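Local coordinates for Lmo1076 protein (Listeria monocytogenes serovar 1/2a, PDB 5JQC) that probably breaks down bacterial cell wall as a secreted autolysin, this chain comprising three of its SH3-like GW domains, at residues A[106-111]-A[145-150]; A[111-116]-A[140-145]; A[118-123]-A[166-171]; A[157-162]-A[171-176]. All blocks are in the same frame, centred on the assembly; numbering follows the deposited sequence. Where two conformers were deposited one is given.

Contact 1. Residues A[106-111]-A[145-150]; sequences LNLTGK and AKIIKQ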
loop_
_atom_site.group_PDB
_atom_site.type_symbol
_atom_site.label_atom_id
_atom_site.label_comp_id
_atom_site.label_asym_id
_atom_site.label_seq_id
_atom_site.Cartn_x
_atom_site.Cartn_y
_atom_site.Cartn_z
ATOM N N LEU A 106 6.580 2.947 -4.242
ATOM C CA LEU A 106 6.549 4.312 -3.741
ATOM C C LEU A 106 7.867 4.631 -3.065
ATOM O O LEU A 106 8.630 3.734 -2.694
ATOM C CB LEU A 106 5.412 4.518 -2.731
ATOM C CG LEU A 106 3.991 4.390 -3.260
ATOM C CD1 LEU A 106 2.992 4.538 -2.119
ATOM C CD2 LEU A 106 3.765 5.441 -4.327
ATOM N N ASN A 107 8.105 5.934 -2.857
ATOM C CA ASN A 107 9.257 6.391 -2.083
ATOM C C ASN A 107 8.843 7.613 -1.259
ATOM O O ASN A 107 9.225 8.752 -1.525
ATOM C CB ASN A 107 10.454 6.717 -2.986
ATOM C CG ASN A 107 11.642 7.244 -2.202
ATOM O OD1 ASN A 107 11.897 6.798 -1.080
ATOM N ND2 ASN A 107 12.362 8.214 -2.777
ATOM N N LEU A 108 8.060 7.382 -0.213
ATOM C CA LEU A 108 7.552 8.456 0.621
ATOM C C LEU A 108 8.043 8.258 2.041
ATOM O O LEU A 108 8.472 7.165 2.424
ATOM C CB LEU A 108 6.016 8.485 0.614
ATOM C CG LEU A 108 5.405 8.395 -0.780
ATOM C CD1 LEU A 108 3.881 8.308 -0.707
ATOM C CD2 LEU A 108 5.857 9.600 -1.575
ATOM N N THR A 109 7.967 9.326 2.829
ATOM C CA THR A 109 8.125 9.204 4.266
ATOM C C THR A 109 6.992 9.938 4.959
ATOM O O THR A 109 6.393 10.870 4.407
ATOM C CB THR A 109 9.477 9.745 4.758
ATOM O OG1 THR A 109 9.437 11.178 4.836
ATOM C CG2 THR A 109 10.592 9.324 3.819
ATOM N N GLY A 110 6.706 9.511 6.179
ATOM C CA GLY A 110 5.662 10.154 6.945
ATOM C C GLY A 110 5.692 9.661 8.369
ATOM O O GLY A 110 6.575 8.898 8.771
ATOM N N LYS A 111 4.711 10.118 9.136
ATOM C CA LYS A 111 4.561 9.740 10.534
ATOM C C LYS A 111 3.290 8.907 10.669
ATOM O O LYS A 111 2.252 9.265 10.104
ATOM C CB LYS A 111 4.498 10.976 11.433
ATOM C CG LYS A 111 4.177 10.668 12.895
ATOM C CD LYS A 111 4.460 11.846 13.823
ATOM C CE LYS A 111 5.945 12.208 13.810
ATOM N NZ LYS A 111 6.258 13.284 14.804
ATOM N N ALA A 145 8.183 6.644 9.376
ATOM C CA ALA A 145 8.156 5.455 8.543
ATOM C C ALA A 145 8.449 5.837 7.106
ATOM O O ALA A 145 8.191 6.968 6.677
ATOM C CB ALA A 145 6.804 4.739 8.653
ATOM N N LYS A 146 9.008 4.884 6.371
ATOM C CA LYS A 146 9.227 5.023 4.943
ATOM C C LYS A 146 8.176 4.190 4.217
ATOM O O LYS A 146 8.024 2.995 4.492
ATOM C CB LYS A 146 10.641 4.587 4.562
ATOM C CG LYS A 146 10.976 4.888 3.120
ATOM C CD LYS A 146 12.358 4.383 2.735
ATOM C CE LYS A 146 12.618 4.627 1.262
ATOM N NZ LYS A 146 13.810 3.882 0.776
ATOM N N ILE A 147 7.451 4.824 3.307
ATOM C CA ILE A 147 6.395 4.175 2.543
ATOM C C ILE A 147 6.986 3.726 1.212
ATOM O O ILE A 147 7.464 4.554 0.427
ATOM C CB ILE A 147 5.216 5.134 2.343
ATOM C CG1 ILE A 147 4.485 5.350 3.679
ATOM C CG2 ILE A 147 4.313 4.630 1.232
ATOM C CD1 ILE A 147 3.979 6.778 3.897
ATOM N N ILE A 148 6.969 2.417 0.955
ATOM C CA ILE A 148 7.689 1.848 -0.185
ATOM C C ILE A 148 6.774 1.230 -1.244
ATOM O O ILE A 148 7.251 0.931 -2.355
ATOM C CB ILE A 148 8.720 0.803 0.282
ATOM C CG1 ILE A 148 7.992 -0.428 0.817
ATOM C CG2 ILE A 148 9.626 1.405 1.349
ATOM C CD1 ILE A 148 8.885 -1.419 1.508
ATOM N N LYS A 149 5.489 1.035 -0.957
ATOM C CA LYS A 149 4.605 0.408 -1.929
ATOM C C LYS A 149 3.168 0.708 -1.536
ATOM O O LYS A 149 2.868 0.886 -0.352
ATOM C CB LYS A 149 4.844 -1.102 -1.975
ATOM C CG LYS A 149 4.531 -1.764 -3.285
ATOM C CD LYS A 149 4.585 -3.272 -3.092
ATOM C CE LYS A 149 4.726 -4.002 -4.412
ATOM N NZ LYS A 149 5.110 -5.423 -4.182
ATOM N N GLN A 150 2.280 0.744 -2.530
ATOM C CA GLN A 150 0.852 0.857 -2.257
ATOM C C GLN A 150 0.090 -0.202 -3.034
ATOM O O GLN A 150 0.586 -0.769 -4.012
ATOM C CB GLN A 150 0.294 2.238 -2.608
ATOM C CG GLN A 150 0.288 2.579 -4.073
ATOM C CD GLN A 150 -0.539 3.805 -4.361
ATOM O OE1 GLN A 150 -0.406 4.808 -3.680
ATOM N NE2 GLN A 150 -1.428 3.721 -5.352
#
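L108 and G110 pair with I147 and A145 where antiparallel strands 103-112 and 144-153 run side by side in the five-stranded, SH3-like sheet of the middle GW domain. Reciprocal backbone hydrogen bonds join both pairs; the one from L108 N to I147 O is nearly straight (3.0 Å, 176°). Beyond it the ladder loses its regularity: L106 N bonds to I148 O at 2.8 Å, arriving from above the carbonyl plane of I148. The side chain of L106 packs here. Its CB lies 3.8 Å from I147 O. CG, anti to the carbonyl carbon (chi1 -65°), comes over the K149-Q150 peptide, 4.1 Å from Q150 N. The tip CD1 is shared between two neighbours, I147 CG2 at 3.6 Å and Q150 CB at 3.6 Å. L106 and I147 thus lie alongside each other, pointing the same way, and both touch Y159 of the adjoining strand 156-163. I147 also meets L108, through the two CB atoms 3.9 Å apart, so both leucines pack on one isoleucine. The opposite face, bearing T109 and K146, is exposed and more polar. There K146, its CG anti to the backbone N and its chain extended beyond, slants across N107, and its CE rather than its ammonium group makes the closest approach, 3.3 Å from N107 OD1.

Contact 2. Residues A[111-116]-A[140-145]; sequences KITAGS and YQNKDA
Q141 sets CG anti to its backbone N (chi1 177°) and then bends at chi2 (59°), placing CD beside the carbonyl of T113. This occurs at one end of the SH3-like sheet, where strand 103-112 runs out opposite the type II beta turn Y140-K143 that leads into strand 144-153. The Q141 amide reaches both ways: NE2 donates to T113 O at 2.8 Å, lying above that carbonyl's plane although T113 O sits in the amide's own plane, and OE1 accepts a weak bond from G115 N. T113 to G115 were modelled in two conformers, so the Q141 grip, described for one of them, is less certain. A nearly straight backbone bond from I112 N to K143 O (2.8 Å) closes the sheet end. I112 spreads over the turn: CB is 3.4 Å from Y140 O, and CD1 lies between Y140 CB (3.7 Å) and A145 CB (4.1 Å); F161, L171 and F176 also touch this side chain. On the exposed face K111 slants across D144. Their charged ends have other partners, K111 NZ bonding to S211 OG and D144 OD1 to Y179 OH, while K111 CE stays 3.6 Å from D144 OD1.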
loop_
_atom_site.group_PDB
_atom_site.type_symbol
_atom_site.label_atom_id
_atom_site.label_comp_id
_atom_site.label_asym_id
_atom_site.label_seq_id
_atom_site.Cartn_x
_atom_site.Cartn_y
_atom_site.Cartn_z
ATOM N N LYS A 111 4.711 10.118 9.136
ATOM C CA LYS A 111 4.561 9.740 10.534
ATOM C C LYS A 111 3.290 8.907 10.669
ATOM O O LYS A 111 2.252 9.265 10.104
ATOM C CB LYS A 111 4.498 10.976 11.433
ATOM C CG LYS A 111 4.177 10.668 12.895
ATOM C CD LYS A 111 4.460 11.846 13.823
ATOM C CE LYS A 111 5.945 12.208 13.810
ATOM N NZ LYS A 111 6.258 13.284 14.804
ATOM N N ILE A 112 3.384 7.786 11.380
ATOM C CA ILE A 112 2.211 6.964 11.649
ATOM C C ILE A 112 1.404 7.669 12.728
ATOM O O ILE A 112 1.842 7.751 13.875
ATOM C CB ILE A 112 2.603 5.554 12.086
ATOM C CG1 ILE A 112 3.324 4.842 10.944
ATOM C CG2 ILE A 112 1.360 4.806 12.541
ATOM C CD1 ILE A 112 3.919 3.525 11.326
ATOM N N THR A 113 0.239 8.197 12.369
ATOM C CA THR A 113 -0.575 8.947 13.309
ATOM C C THR A 113 -1.850 8.228 13.725
ATOM O O THR A 113 -2.500 8.667 14.680
ATOM C CB THR A 113 -0.935 10.319 12.729
ATOM O OG1 THR A 113 -1.211 10.192 11.329
ATOM C CG2 THR A 113 0.202 11.295 12.944
ATOM N N ALA A 114 -2.226 7.143 13.056
ATOM C CA ALA A 114 -3.355 6.360 13.528
ATOM C C ALA A 114 -3.051 4.876 13.419
ATOM O O ALA A 114 -3.901 4.084 13.008
ATOM C CB ALA A 114 -4.629 6.711 12.762
ATOM N N GLY A 115 -1.826 4.474 13.774
ATOM C CA GLY A 115 -1.512 3.055 13.807
ATOM C C GLY A 115 -2.334 2.271 14.820
ATOM O O GLY A 115 -2.570 1.073 14.642
ATOM N N SER A 116 -2.788 2.927 15.889
ATOM C CA SER A 116 -3.484 2.212 16.946
ATOM C C SER A 116 -4.965 1.978 16.650
ATOM O O SER A 116 -5.628 1.304 17.438
ATOM C CB SER A 116 -3.324 2.949 18.275
ATOM O OG SER A 116 -3.701 4.300 18.134
ATOM N N TYR A 140 3.621 1.137 16.644
ATOM C CA TYR A 140 4.356 2.097 15.833
ATOM C C TYR A 140 3.664 3.447 15.817
ATOM O O TYR A 140 3.922 4.267 14.935
ATOM C CB TYR A 140 4.527 1.569 14.420
ATOM C CG TYR A 140 5.074 0.172 14.362
ATOM C CD1 TYR A 140 4.232 -0.920 14.459
ATOM C CD2 TYR A 140 6.429 -0.056 14.196
ATOM C CE1 TYR A 140 4.726 -2.205 14.391
ATOM C CE2 TYR A 140 6.932 -1.338 14.124
ATOM C CZ TYR A 140 6.076 -2.411 14.231
ATOM O OH TYR A 140 6.562 -3.702 14.157
ATOM N N GLN A 141 2.780 3.688 16.771
ATOM C CA GLN A 141 2.069 4.950 16.787
ATOM C C GLN A 141 3.059 6.102 16.927
ATOM O O GLN A 141 4.038 6.023 17.676
ATOM C CB GLN A 141 1.028 4.930 17.908
ATOM C CG GLN A 141 0.222 6.209 18.128
ATOM C CD GLN A 141 -0.573 6.659 16.922
ATOM O OE1 GLN A 141 -0.676 5.958 15.909
ATOM N NE2 GLN A 141 -1.132 7.861 17.023
ATOM N N ASN A 142 2.841 7.146 16.137
ATOM C CA ASN A 142 3.643 8.370 16.142
ATOM C C ASN A 142 5.099 8.144 15.759
ATOM O O ASN A 142 5.914 9.052 15.918
ATOM C CB ASN A 142 3.547 9.087 17.488
ATOM C CG ASN A 142 2.195 9.740 17.693
ATOM O OD1 ASN A 142 1.628 10.331 16.772
ATOM N ND2 ASN A 142 1.661 9.629 18.905
ATOM N N LYS A 143 5.453 6.986 15.192
ATOM C CA LYS A 143 6.801 6.757 14.682
ATOM C C LYS A 143 6.917 7.222 13.234
ATOM O O LYS A 143 5.936 7.234 12.479
ATOM C CB LYS A 143 7.197 5.276 14.754
ATOM C CG LYS A 143 7.275 4.696 16.155
ATOM C CD LYS A 143 8.330 3.587 16.252
ATOM C CE LYS A 143 8.672 3.285 17.719
ATOM N NZ LYS A 143 9.846 2.367 17.873
ATOM N N ASP A 144 8.139 7.576 12.844
ATOM C CA ASP A 144 8.421 7.855 11.443
ATOM C C ASP A 144 8.530 6.565 10.654
ATOM O O ASP A 144 8.925 5.520 11.178
ATOM C CB ASP A 144 9.715 8.655 11.296
ATOM C CG ASP A 144 9.483 10.135 11.433
ATOM O OD1 ASP A 144 8.323 10.530 11.716
ATOM O OD2 ASP A 144 10.456 10.895 11.283
ATOM N N ALA A 145 8.183 6.644 9.376
ATOM C CA ALA A 145 8.156 5.455 8.543
ATOM C C ALA A 145 8.449 5.837 7.106
ATOM O O ALA A 145 8.191 6.968 6.677
ATOM C CB ALA A 145 6.804 4.739 8.653
#

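Contact 3. Residues A[118-123]-A[166-171]; sequences NGLWSE and KTIGWL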
loop_
_atom_site.group_PDB
_atom_site.type_symbol
_atom_site.label_atom_id
_atom_site.label_comp_id
_atom_site.label_asym_id
_atom_site.label_seq_id
_atom_site.Cartn_x
_atom_site.Cartn_y
_atom_site.Cartn_z
ATOM N N ASN A 118 -5.930 0.851 13.386
ATOM C CA ASN A 118 -5.881 0.078 12.156
ATOM C C ASN A 118 -5.111 -1.207 12.407
ATOM O O ASN A 118 -4.105 -1.209 13.123
ATOM C CB ASN A 118 -5.189 0.837 11.007
ATOM C CG ASN A 118 -6.062 1.904 10.418
ATOM O OD1 ASN A 118 -6.977 1.604 9.632
ATOM N ND2 ASN A 118 -5.833 3.155 10.820
ATOM N N GLY A 119 -5.566 -2.286 11.785
ATOM C CA GLY A 119 -4.838 -3.531 11.848
ATOM C C GLY A 119 -3.557 -3.480 11.044
ATOM O O GLY A 119 -3.325 -2.591 10.225
ATOM N N LEU A 120 -2.707 -4.469 11.270
ATOM C CA LEU A 120 -1.374 -4.481 10.696
ATOM C C LEU A 120 -1.196 -5.789 9.947
ATOM O O LEU A 120 -1.275 -6.861 10.550
ATOM C CB LEU A 120 -0.314 -4.316 11.788
ATOM C CG LEU A 120 1.139 -4.526 11.352
ATOM C CD1 LEU A 120 1.502 -3.671 10.136
ATOM C CD2 LEU A 120 2.067 -4.203 12.508
ATOM N N TRP A 121 -0.918 -5.702 8.647
ATOM C CA TRP A 121 -1.069 -6.846 7.767
ATOM C C TRP A 121 0.242 -7.173 7.081
ATOM O O TRP A 121 1.086 -6.294 6.877
ATOM C CB TRP A 121 -2.140 -6.589 6.703
ATOM C CG TRP A 121 -3.504 -6.333 7.274
ATOM C CD1 TRP A 121 -4.009 -5.132 7.697
ATOM C CD2 TRP A 121 -4.544 -7.297 7.477
ATOM N NE1 TRP A 121 -5.295 -5.295 8.154
ATOM C CE2 TRP A 121 -5.648 -6.614 8.028
ATOM C CE3 TRP A 121 -4.646 -8.671 7.255
ATOM C CZ2 TRP A 121 -6.841 -7.262 8.349
ATOM C CZ3 TRP A 121 -5.826 -9.309 7.577
ATOM C CH2 TRP A 121 -6.909 -8.605 8.117
ATOM N N SER A 122 0.384 -8.446 6.688
ATOM C CA SER A 122 1.555 -8.889 5.929
ATOM C C SER A 122 1.383 -8.740 4.424
ATOM O O SER A 122 2.378 -8.751 3.689
ATOM C CB SER A 122 1.882 -10.350 6.251
ATOM O OG SER A 122 0.879 -11.220 5.759
ATOM N N GLU A 123 0.150 -8.626 3.942
ATOM C CA GLU A 123 -0.117 -8.229 2.567
ATOM C C GLU A 123 -1.339 -7.328 2.585
ATOM O O GLU A 123 -2.014 -7.193 3.610
ATOM C CB GLU A 123 -0.368 -9.435 1.647
ATOM C CG GLU A 123 0.661 -10.535 1.738
ATOM C CD GLU A 123 1.900 -10.223 0.951
ATOM O OE1 GLU A 123 1.872 -9.248 0.162
ATOM O OE2 GLU A 123 2.894 -10.960 1.117
ATOM N N LYS A 166 13.557 -1.523 8.671
ATOM C CA LYS A 166 12.938 -2.840 8.540
ATOM C C LYS A 166 11.501 -2.707 8.021
ATOM O O LYS A 166 10.690 -1.963 8.593
ATOM C CB LYS A 166 12.954 -3.579 9.889
ATOM C CG LYS A 166 14.212 -4.419 10.171
ATOM C CD LYS A 166 15.450 -3.552 10.429
ATOM C CE LYS A 166 16.733 -4.376 10.648
ATOM N NZ LYS A 166 17.954 -3.506 10.684
ATOM N N THR A 167 11.189 -3.441 6.949
ATOM C CA THR A 167 9.822 -3.509 6.425
ATOM C C THR A 167 8.885 -4.153 7.446
ATOM O O THR A 167 9.062 -5.317 7.816
ATOM C CB THR A 167 9.778 -4.301 5.121
ATOM O OG1 THR A 167 10.631 -3.691 4.155
ATOM C CG2 THR A 167 8.330 -4.359 4.576
ATOM N N ILE A 168 7.878 -3.410 7.888
ATOM C CA ILE A 168 6.985 -3.896 8.937
ATOM C C ILE A 168 5.797 -4.655 8.364
ATOM O O ILE A 168 5.388 -5.691 8.896
ATOM C CB ILE A 168 6.519 -2.718 9.805
ATOM C CG1 ILE A 168 7.738 -1.994 10.377
ATOM C CG2 ILE A 168 5.631 -3.212 10.917
ATOM C CD1 ILE A 168 8.580 -2.868 11.290
ATOM N N GLY A 169 5.211 -4.147 7.295
ATOM C CA GLY A 169 3.974 -4.730 6.803
ATOM C C GLY A 169 3.169 -3.690 6.045
ATOM O O GLY A 169 3.730 -2.777 5.435
ATOM N N TRP A 170 1.855 -3.858 6.100
ATOM C CA TRP A 170 0.923 -3.028 5.362
ATOM C C TRP A 170 -0.064 -2.379 6.317
ATOM O O TRP A 170 -0.591 -3.024 7.239
ATOM C CB TRP A 170 0.171 -3.846 4.312
ATOM C CG TRP A 170 1.038 -4.369 3.180
ATOM C CD1 TRP A 170 1.868 -5.464 3.208
ATOM C CD2 TRP A 170 1.112 -3.851 1.846
ATOM N NE1 TRP A 170 2.452 -5.650 1.982
ATOM C CE2 TRP A 170 2.013 -4.670 1.128
ATOM C CE3 TRP A 170 0.515 -2.770 1.189
ATOM C CZ2 TRP A 170 2.322 -4.443 -0.207
ATOM C CZ3 TRP A 170 0.833 -2.543 -0.134
ATOM C CH2 TRP A 170 1.719 -3.379 -0.819
ATOM N N LEU A 171 -0.330 -1.106 6.077
ATOM C CA LEU A 171 -1.168 -0.328 6.966
ATOM C C LEU A 171 -1.987 0.626 6.117
ATOM O O LEU A 171 -1.504 1.128 5.100
ATOM C CB LEU A 171 -0.297 0.426 7.987
ATOM C CG LEU A 171 -0.987 1.287 9.041
ATOM C CD1 LEU A 171 -1.853 0.422 9.913
ATOM C CD2 LEU A 171 0.044 2.047 9.882
#
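W170 N donates to W121 O at 2.7 Å, a somewhat bent bond (149°) whose donor is tilted from the carbonyl plane. The return bond, W121 N to W170 O at 3.0 Å, lies in the carbonyl plane, and together they make a single antiparallel bridge. W121 O has a further close neighbour in G169 CA, 3.3 Å away; G169 holds backbone angles (phi 154°) that suit a residue without a side chain, and with no CB to run into W121 O the two strands can close up there. G169 and W170 are the Gly-Trp dipeptide after which GW domains are named. Here the dipeptide ties strand 120-121, which also pairs with 132-134 in a small two-stranded sheet, to the edge strand 166-172 of the SH3-like main sheet. The indole of W170, with CG anti to the carbonyl carbon (chi1 -67°), packs against the S122-E123 backbone. E123 C lies over one face, displaced toward the rim, and S122 O approaches CD1 obliquely at 3.4 Å; W121 O stands at the ring's edge, in plane. K149 and Q160 also touch this ring. On the opposite side of the bridge the two leucines reach separate partners: L120 CD1 is 3.6 Å from W170 O, and L120 CD2 is 4.0 Å from I168 CG2. L171 sends CD1 across to the loop, where it meets G119 O at 3.4 Å and N118 CB at 3.5 Å.

Contact 4. Residues A[157-162]-A[171-176]; sequences TYYQFQ and LDARAF. With SO4 (sulfate ion), chain E.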
loop_
_atom_site.group_PDB
_atom_site.type_symbol
_atom_site.label_atom_id
_atom_site.label_comp_id
_atom_site.label_asym_id
_atom_site.label_seq_id
_atom_site.Cartn_x
_atom_site.Cartn_y
_atom_site.Cartn_z
ATOM N N THR A 157 -6.802 2.196 0.308
ATOM C CA THR A 157 -5.390 2.158 -0.046
ATOM C C THR A 157 -4.569 1.733 1.165
ATOM O O THR A 157 -4.786 2.226 2.278
ATOM C CB THR A 157 -4.928 3.527 -0.542
ATOM O OG1 THR A 157 -5.834 3.991 -1.548
ATOM C CG2 THR A 157 -3.539 3.447 -1.132
ATOM N N TYR A 158 -3.642 0.811 0.938
ATOM C CA TYR A 158 -2.780 0.254 1.966
ATOM C C TYR A 158 -1.329 0.518 1.602
ATOM O O TYR A 158 -0.896 0.184 0.494
ATOM C CB TYR A 158 -3.008 -1.243 2.099
ATOM C CG TYR A 158 -4.385 -1.554 2.631
ATOM C CD1 TYR A 158 -4.639 -1.500 3.989
ATOM C CD2 TYR A 158 -5.439 -1.863 1.773
ATOM C CE1 TYR A 158 -5.882 -1.757 4.499
ATOM C CE2 TYR A 158 -6.711 -2.131 2.279
ATOM C CZ TYR A 158 -6.917 -2.073 3.647
ATOM O OH TYR A 158 -8.160 -2.324 4.178
ATOM N N TYR A 159 -0.579 1.095 2.531
ATOM C CA TYR A 159 0.845 1.367 2.327
ATOM C C TYR A 159 1.677 0.265 2.947
ATOM O O TYR A 159 1.443 -0.115 4.099
ATOM C CB TYR A 159 1.257 2.679 2.974
ATOM C CG TYR A 159 0.827 3.890 2.240
ATOM C CD1 TYR A 159 0.508 3.833 0.895
ATOM C CD2 TYR A 159 0.750 5.102 2.893
ATOM C CE1 TYR A 159 0.111 4.972 0.223
ATOM C CE2 TYR A 159 0.363 6.240 2.243
ATOM C CZ TYR A 159 0.050 6.178 0.906
ATOM O OH TYR A 159 -0.341 7.330 0.258
ATOM N N GLN A 160 2.668 -0.212 2.211
ATOM C CA GLN A 160 3.723 -1.019 2.805
ATOM C C GLN A 160 4.799 -0.073 3.323
ATOM O O GLN A 160 5.175 0.879 2.633
ATOM C CB GLN A 160 4.299 -1.995 1.780
ATOM C CG GLN A 160 5.192 -3.037 2.416
ATOM C CD GLN A 160 5.829 -3.948 1.413
ATOM O OE1 GLN A 160 6.134 -3.538 0.297
ATOM N NE2 GLN A 160 6.028 -5.204 1.797
ATOM N N PHE A 161 5.282 -0.312 4.537
ATOM C CA PHE A 161 6.080 0.699 5.217
ATOM C C PHE A 161 7.188 0.074 6.060
ATOM O O PHE A 161 7.103 -1.077 6.497
ATOM C CB PHE A 161 5.215 1.586 6.121
ATOM C CG PHE A 161 4.727 0.878 7.361
ATOM C CD1 PHE A 161 3.676 -0.013 7.295
ATOM C CD2 PHE A 161 5.339 1.082 8.578
ATOM C CE1 PHE A 161 3.252 -0.678 8.415
ATOM C CE2 PHE A 161 4.918 0.426 9.693
ATOM C CZ PHE A 161 3.869 -0.454 9.616
ATOM N N GLN A 162 8.216 0.883 6.315
ATOM C CA GLN A 162 9.375 0.491 7.107
ATOM C C GLN A 162 9.540 1.435 8.288
ATOM O O GLN A 162 9.296 2.643 8.168
ATOM C CB GLN A 162 10.648 0.512 6.268
ATOM C CG GLN A 162 10.531 -0.270 4.981
ATOM C CD GLN A 162 11.816 -0.227 4.168
ATOM O OE1 GLN A 162 12.330 0.849 3.847
ATOM N NE2 GLN A 162 12.335 -1.398 3.822
ATOM N N LEU A 171 -0.330 -1.106 6.077
ATOM C CA LEU A 171 -1.168 -0.328 6.966
ATOM C C LEU A 171 -1.987 0.626 6.117
ATOM O O LEU A 171 -1.504 1.128 5.100
ATOM C CB LEU A 171 -0.297 0.426 7.987
ATOM C CG LEU A 171 -0.987 1.287 9.041
ATOM C CD1 LEU A 171 -1.853 0.422 9.913
ATOM C CD2 LEU A 171 0.044 2.047 9.882
ATOM N N ASP A 172 -3.230 0.854 6.512
ATOM C CA ASP A 172 -4.086 1.728 5.724
ATOM C C ASP A 172 -3.447 3.111 5.608
ATOM O O ASP A 172 -2.967 3.679 6.589
ATOM C CB ASP A 172 -5.475 1.803 6.359
ATOM C CG ASP A 172 -6.516 2.483 5.466
ATOM O OD1 ASP A 172 -6.383 3.704 5.212
ATOM O OD2 ASP A 172 -7.510 1.811 5.081
ATOM N N ALA A 173 -3.402 3.630 4.380
ATOM C CA ALA A 173 -2.794 4.932 4.119
ATOM C C ALA A 173 -3.372 6.049 4.983
ATOM O O ALA A 173 -2.690 7.058 5.206
ATOM C CB ALA A 173 -2.975 5.276 2.645
ATOM N N ARG A 174 -4.621 5.907 5.440
ATOM C CA ARG A 174 -5.229 6.895 6.330
ATOM C C ARG A 174 -4.558 6.956 7.692
ATOM O O ARG A 174 -4.776 7.931 8.431
ATOM C CB ARG A 174 -6.711 6.602 6.521
ATOM C CG ARG A 174 -7.560 6.913 5.332
ATOM C CD ARG A 174 -8.967 6.365 5.548
ATOM N NE ARG A 174 -8.979 4.902 5.516
ATOM C CZ ARG A 174 -10.081 4.163 5.639
ATOM N NH1 ARG A 174 -11.252 4.761 5.827
ATOM N NH2 ARG A 174 -10.011 2.833 5.593
ATOM N N ALA A 175 -3.741 5.951 8.029
ATOM C CA ALA A 175 -2.987 5.927 9.274
ATOM C C ALA A 175 -1.725 6.783 9.235
ATOM O O ALA A 175 -1.144 7.039 10.296
ATOM C CB ALA A 175 -2.602 4.483 9.614
ATOM N N PHE A 176 -1.274 7.219 8.053
ATOM C CA PHE A 176 -0.032 7.962 7.899
ATOM C C PHE A 176 -0.287 9.445 7.670
ATOM O O PHE A 176 -1.239 9.833 6.987
ATOM C CB PHE A 176 0.785 7.470 6.717
ATOM C CG PHE A 176 1.167 6.037 6.780
ATOM C CD1 PHE A 176 0.239 5.051 6.505
ATOM C CD2 PHE A 176 2.485 5.673 7.020
ATOM C CE1 PHE A 176 0.602 3.721 6.510
ATOM C CE2 PHE A 176 2.862 4.344 7.025
ATOM C CZ PHE A 176 1.920 3.365 6.772
HETATM S S SO4 E . -13.454 1.819 6.479
HETATM O O1 SO4 E . -12.733 1.790 5.217
HETATM O O2 SO4 E . -12.572 1.373 7.571
HETATM O O3 SO4 E . -13.875 3.205 6.778
HETATM O O4 SO4 E . -14.636 0.949 6.425
HETATM O O HOH W 1 -7.486 4.061 2.549
HETATM O O HOH W 2 -8.632 -0.083 6.179
#
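The beta hairpin of strands 156-163 and 166-172 pairs Y159 with L171 and Y158 with D172, then passes into a 3-10 turn, A173-A175, that folds F176 back against the hairpin. Y159 N donates to L171 O at 2.7 Å, L171 N returns a bond to Y159 O, and A173 N continues the series to T157 O. On the inner face A173 CB makes a CH-pi contact over the Y159 ring, 3.6 Å from its centroid. The CD2 edge of Y159 points at the face of F176 in a T-shaped pair (centroids 5.3 Å apart, planes at 64°). F176 in turn directs its edge at F161 in an offset T-shaped pair with planes at 74°. F161 CG, set between the backbone N and the carbonyl carbon (chi1 72°), lies 3.8 Å from F176 CZ. The other face is polar. D172 OD1 accepts R174 N through its anti lone pair, forming an Asx turn, and also takes R174 NE at 2.9 Å. R174 NH2 binds D172 OD2 at 2.7 Å, completing a side-on salt bridge that meets the carboxylate from above its plane. A water links T157 N to D172 OD1. With its remaining N-H groups R174 holds a sulfate, probably from crystallisation, NH2 reaching O1 at 2.9 Å. Inward, Y159 and F176 both pack on I147 of strand 144-153, while F161 and F176 touch I112 of strand 103-112.

All four contacts lie in the middle GW domain. Contacts 1 and 2 join the same two strands, 103-112 and 144-153, contact 1 along the ladder and contact 2 at its end, where backbone pairing gives way to a side-chain amide at a turn. Contacts 3 and 4 share L171 and strand 166-172, one on each flank: contact 4 ties it to strand 156-163, contact 3 to the small sheet. All are partly buried; the turn of contact 2 and the T109/K146 face of contact 1 are surface. Inside, contacts 1, 2 and 4 converge on I112, I147 and the aromatic cluster; contact 4 adds a salt bridge outside, and contact 3 relies on an indole packed against backbone.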